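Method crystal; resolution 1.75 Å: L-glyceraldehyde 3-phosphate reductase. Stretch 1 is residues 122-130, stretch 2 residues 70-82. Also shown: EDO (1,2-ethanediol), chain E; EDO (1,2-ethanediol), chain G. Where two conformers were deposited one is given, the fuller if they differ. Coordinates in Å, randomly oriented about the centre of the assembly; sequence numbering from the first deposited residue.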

# COMPACT_ATOMS: atom_id res chain seq x y z
N GLN A 122 3.30 -20.35 3.05
CA GLN A 122 3.32 -20.40 1.57
C GLN A 122 3.99 -19.14 1.02
O GLN A 122 4.82 -19.29 0.10
CB GLN A 122 1.94 -20.48 0.94
CG GLN A 122 1.18 -21.78 1.16
CD GLN A 122 -0.14 -21.76 0.41
OE1 GLN A 122 -0.48 -20.84 -0.38
NE2 GLN A 122 -0.91 -22.85 0.58
N SER A 123 3.63 -17.95 1.56
CA SER A 123 4.20 -16.65 1.10
C SER A 123 5.71 -16.62 1.27
O SER A 123 6.42 -16.21 0.35
CB SER A 123 3.59 -15.50 1.82
OG SER A 123 2.25 -15.35 1.40
N LEU A 124 6.20 -17.08 2.42
CA LEU A 124 7.64 -17.07 2.67
C LEU A 124 8.35 -18.00 1.70
O LEU A 124 9.47 -17.65 1.23
CB LEU A 124 7.91 -17.44 4.12
CG LEU A 124 7.38 -16.44 5.15
CD1 LEU A 124 7.61 -17.00 6.57
CD2 LEU A 124 8.08 -15.08 4.99
N LYS A 125 7.72 -19.12 1.37
CA LYS A 125 8.32 -20.12 0.45
C LYS A 125 8.36 -19.52 -0.96
O LYS A 125 9.40 -19.60 -1.59
CB LYS A 125 7.57 -21.44 0.53
CG LYS A 125 8.14 -22.53 -0.36
CD LYS A 125 7.39 -23.84 -0.22
CE LYS A 125 7.67 -24.80 -1.37
NZ LYS A 125 9.03 -25.37 -1.23
N ARG A 126 7.28 -18.90 -1.40
CA ARG A 126 7.21 -18.30 -2.76
C ARG A 126 8.21 -17.14 -2.88
O ARG A 126 8.88 -17.03 -3.89
CB ARG A 126 5.80 -17.80 -3.03
CG ARG A 126 4.86 -18.91 -3.46
CD ARG A 126 3.52 -18.41 -4.01
NE ARG A 126 2.84 -17.69 -2.98
CZ ARG A 126 1.87 -18.19 -2.19
NH1 ARG A 126 1.45 -19.43 -2.35
NH2 ARG A 126 1.38 -17.44 -1.23
N MET A 127 8.37 -16.35 -1.83
CA MET A 127 9.29 -15.17 -1.91
C MET A 127 10.72 -15.55 -1.53
O MET A 127 11.63 -14.73 -1.78
CB MET A 127 8.80 -14.03 -1.03
CG MET A 127 7.51 -13.44 -1.59
SD MET A 127 7.08 -11.88 -0.81
CE MET A 127 6.26 -12.45 0.67
N GLY A 128 10.96 -16.75 -1.00
CA GLY A 128 12.29 -17.18 -0.58
C GLY A 128 12.80 -16.36 0.61
O GLY A 128 14.00 -16.11 0.66
N LEU A 129 11.92 -15.95 1.52
CA LEU A 129 12.29 -15.09 2.67
C LEU A 129 12.21 -15.88 3.97
O LEU A 129 11.40 -16.85 4.08
CB LEU A 129 11.33 -13.90 2.79
CG LEU A 129 11.39 -12.83 1.69
CD1 LEU A 129 10.26 -11.83 1.82
CD2 LEU A 129 12.75 -12.18 1.67
N GLU A 130 12.99 -15.44 4.94
CA GLU A 130 12.95 -15.94 6.33
C GLU A 130 11.78 -15.25 7.05
O GLU A 130 11.15 -15.88 7.91
CB GLU A 130 14.28 -15.66 7.01
CG GLU A 130 14.51 -16.51 8.23
CD GLU A 130 14.67 -18.00 7.99
OE1 GLU A 130 15.13 -18.38 6.87
OE2 GLU A 130 14.30 -18.80 8.92
C1 EDO E . 7.83 -14.35 -15.64
O1 EDO E . 8.73 -14.80 -14.64
C2 EDO E . 6.49 -14.96 -15.55
O2 EDO E . 5.47 -14.11 -15.04
C1 EDO G . 16.54 -13.72 2.79
O1 EDO G . 15.64 -13.76 3.89
C2 EDO G . 16.38 -12.52 1.94
O2 EDO G . 16.60 -12.76 0.55
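Stretch 2, residues 70-82: PGSAEENFGRILR

Stretch 2 opens with Pro70 and Gly71 in a loop or turn, Pro70 extended and Gly71 with positive phi, and then runs as a helix from Ser72 to Arg82, which continues later in the chain. Gly71 holds the N-cap position, and its O accepts the first backbone hydrogen bond of the helix from Glu75 N at 3.0 Å. This helix packs on the helical part of stretch 1, residues 122 to 127. The two axes approach to 7.9 Å, and their N-to-C directions differ by 42°, so both run broadly the same way.

Gln122 does not touch stretch 2. Its OE1 accepts a hydrogen bond from Arg126 NH1 at 3.1 Å, within stretch 1. Ser123 is the first residue to meet stretch 2. Its OG donates a hydrogen bond to Glu74 OE2 at 2.7 Å. Leu124 points away from stretch 2, and Lys125 makes no contact with it.

Arg126 points toward stretch 2 and has the largest area covered by it. Its NE and NH2 each donate to Glu74 OE1 at 2.7 Å, forming a salt bridge in which the carboxylate oxygen lies at the guanidinium edge. Glu74, itself pointing toward stretch 1, thus ties Ser123 and Arg126 to one side chain. Gly71 CA lies over one face of the guanidinium, and Gly71 O is 3.4 Å from Arg126 CD. Farther along the helix, Glu75 CG sits 3.6 Å from Arg126 CG.

Met127 marks the tightest backbone approach, its CA being 3.7 Å from Gly78 CA. The absence of a side chain at Gly78 permits this: an ideal CB there would lie 2.3 Å from Arg126 O, a clash. Met127 O receives a CA-H...O contact from Gly78 CA at 3.4 Å. Water 2 donates to both Met127 O and Gly78 O, each at 2.7 Å. The Met127 CA-to-CB bond points sideways; Met127 CG is 3.5 Å from Glu74 O, and Met127 SD is 4.3 Å from Phe77 CD2, at the ring edge.

Gly128 leaves the helical conformation with positive phi. Near this turn, water 3 accepts from Arg82 NH2 at 3.0 Å and lies 2.9 Å from Arg126 O, placed to bridge the two.

Leu129 closes the contact. The end of its side chain comes nearer to stretch 2 than its CB direction suggests, and its CD2 meets Leu81 CD1 at 4.1 Å. Leu81 CD1 also lies 3.7 Å from Met127 O. Glu130 is out of reach of stretch 2.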

# COMPACT_ATOMS: atom_id res chain seq x y z
N PRO A 70 -3.23 -16.30 -8.32
CA PRO A 70 -2.85 -16.05 -6.93
C PRO A 70 -1.49 -16.68 -6.64
O PRO A 70 -1.29 -17.84 -7.05
CB PRO A 70 -3.99 -16.76 -6.20
CG PRO A 70 -5.15 -16.47 -7.07
CD PRO A 70 -4.60 -16.85 -8.43
N GLY A 71 -0.60 -15.91 -6.02
CA GLY A 71 0.76 -16.33 -5.68
C GLY A 71 1.82 -15.98 -6.71
O GLY A 71 3.01 -16.04 -6.36
N SER A 72 1.44 -15.66 -7.94
CA SER A 72 2.41 -15.40 -9.02
C SER A 72 3.24 -14.16 -8.71
O SER A 72 4.43 -14.15 -9.05
CB SER A 72 1.76 -15.34 -10.39
OG SER A 72 0.67 -14.45 -10.41
N ALA A 73 2.64 -13.11 -8.17
CA ALA A 73 3.40 -11.87 -7.87
C ALA A 73 4.48 -12.20 -6.83
O ALA A 73 5.63 -11.81 -7.01
CB ALA A 73 2.49 -10.75 -7.44
N GLU A 74 4.13 -12.94 -5.79
CA GLU A 74 5.09 -13.36 -4.73
C GLU A 74 6.22 -14.19 -5.35
O GLU A 74 7.39 -13.94 -5.04
CB GLU A 74 4.37 -14.13 -3.62
CG GLU A 74 3.66 -13.23 -2.63
CD GLU A 74 2.99 -14.03 -1.53
OE1 GLU A 74 2.80 -15.27 -1.79
OE2 GLU A 74 2.68 -13.48 -0.45
N GLU A 75 5.90 -15.16 -6.21
CA GLU A 75 6.92 -16.00 -6.86
C GLU A 75 7.83 -15.15 -7.75
O GLU A 75 9.05 -15.37 -7.76
CB GLU A 75 6.28 -17.11 -7.69
CG GLU A 75 5.74 -18.24 -6.85
CD GLU A 75 5.32 -19.48 -7.63
OE1 GLU A 75 5.36 -19.44 -8.88
OE2 GLU A 75 4.95 -20.47 -7.00
N ASN A 76 7.25 -14.25 -8.53
CA ASN A 76 8.04 -13.35 -9.39
C ASN A 76 8.96 -12.47 -8.52
O ASN A 76 10.16 -12.34 -8.88
CB ASN A 76 7.13 -12.57 -10.33
CG ASN A 76 6.64 -13.42 -11.48
OD1 ASN A 76 7.39 -14.27 -11.99
ND2 ASN A 76 5.48 -13.09 -12.02
N PHE A 77 8.44 -11.88 -7.47
CA PHE A 77 9.25 -11.02 -6.57
C PHE A 77 10.34 -11.89 -5.92
O PHE A 77 11.49 -11.45 -5.78
CB PHE A 77 8.38 -10.35 -5.53
CG PHE A 77 9.13 -9.26 -4.81
CD1 PHE A 77 9.57 -8.15 -5.51
CD2 PHE A 77 9.39 -9.34 -3.46
CE1 PHE A 77 10.23 -7.12 -4.88
CE2 PHE A 77 10.06 -8.31 -2.82
CZ PHE A 77 10.50 -7.22 -3.53
N GLY A 78 10.01 -13.15 -5.62
CA GLY A 78 11.00 -14.08 -5.06
C GLY A 78 12.16 -14.25 -6.02
O GLY A 78 13.31 -14.31 -5.59
N ARG A 79 11.88 -14.36 -7.31
CA ARG A 79 12.92 -14.51 -8.34
C ARG A 79 13.72 -13.21 -8.45
O ARG A 79 14.95 -13.28 -8.64
CB ARG A 79 12.31 -14.89 -9.68
CG ARG A 79 13.34 -15.20 -10.74
CD ARG A 79 12.60 -15.59 -12.02
NE ARG A 79 13.52 -15.72 -13.13
CZ ARG A 79 13.14 -15.77 -14.41
NH1 ARG A 79 11.85 -15.66 -14.73
NH2 ARG A 79 14.06 -15.88 -15.35
N ILE A 80 13.07 -12.06 -8.37
CA ILE A 80 13.81 -10.78 -8.47
C ILE A 80 14.75 -10.65 -7.25
O ILE A 80 15.93 -10.21 -7.42
CB ILE A 80 12.78 -9.65 -8.58
CG1 ILE A 80 12.04 -9.74 -9.92
CG2 ILE A 80 13.49 -8.29 -8.40
CD1 ILE A 80 10.79 -8.92 -9.97
N LEU A 81 14.28 -11.07 -6.09
CA LEU A 81 15.11 -11.08 -4.85
C LEU A 81 16.31 -12.00 -5.06
O LEU A 81 17.45 -11.53 -4.96
CB LEU A 81 14.29 -11.54 -3.65
CG LEU A 81 13.35 -10.48 -3.12
CD1 LEU A 81 12.31 -11.13 -2.24
CD2 LEU A 81 14.13 -9.39 -2.40
N ARG A 82 16.06 -13.23 -5.48
CA ARG A 82 17.13 -14.23 -5.65
C ARG A 82 18.16 -13.70 -6.66
O ARG A 82 19.37 -13.89 -6.45
CB ARG A 82 16.46 -15.54 -6.08
CG ARG A 82 17.35 -16.73 -6.40
CD ARG A 82 16.55 -18.04 -6.33
NE ARG A 82 15.20 -18.01 -6.91
CZ ARG A 82 14.02 -17.97 -6.23
NH1 ARG A 82 12.88 -17.93 -6.89
NH2 ARG A 82 13.97 -17.97 -4.90
O HOH W 1 10.16 -17.66 -6.73
O HOH W 2 13.96 -15.09 -3.10
O HOH W 3 11.12 -18.88 -4.32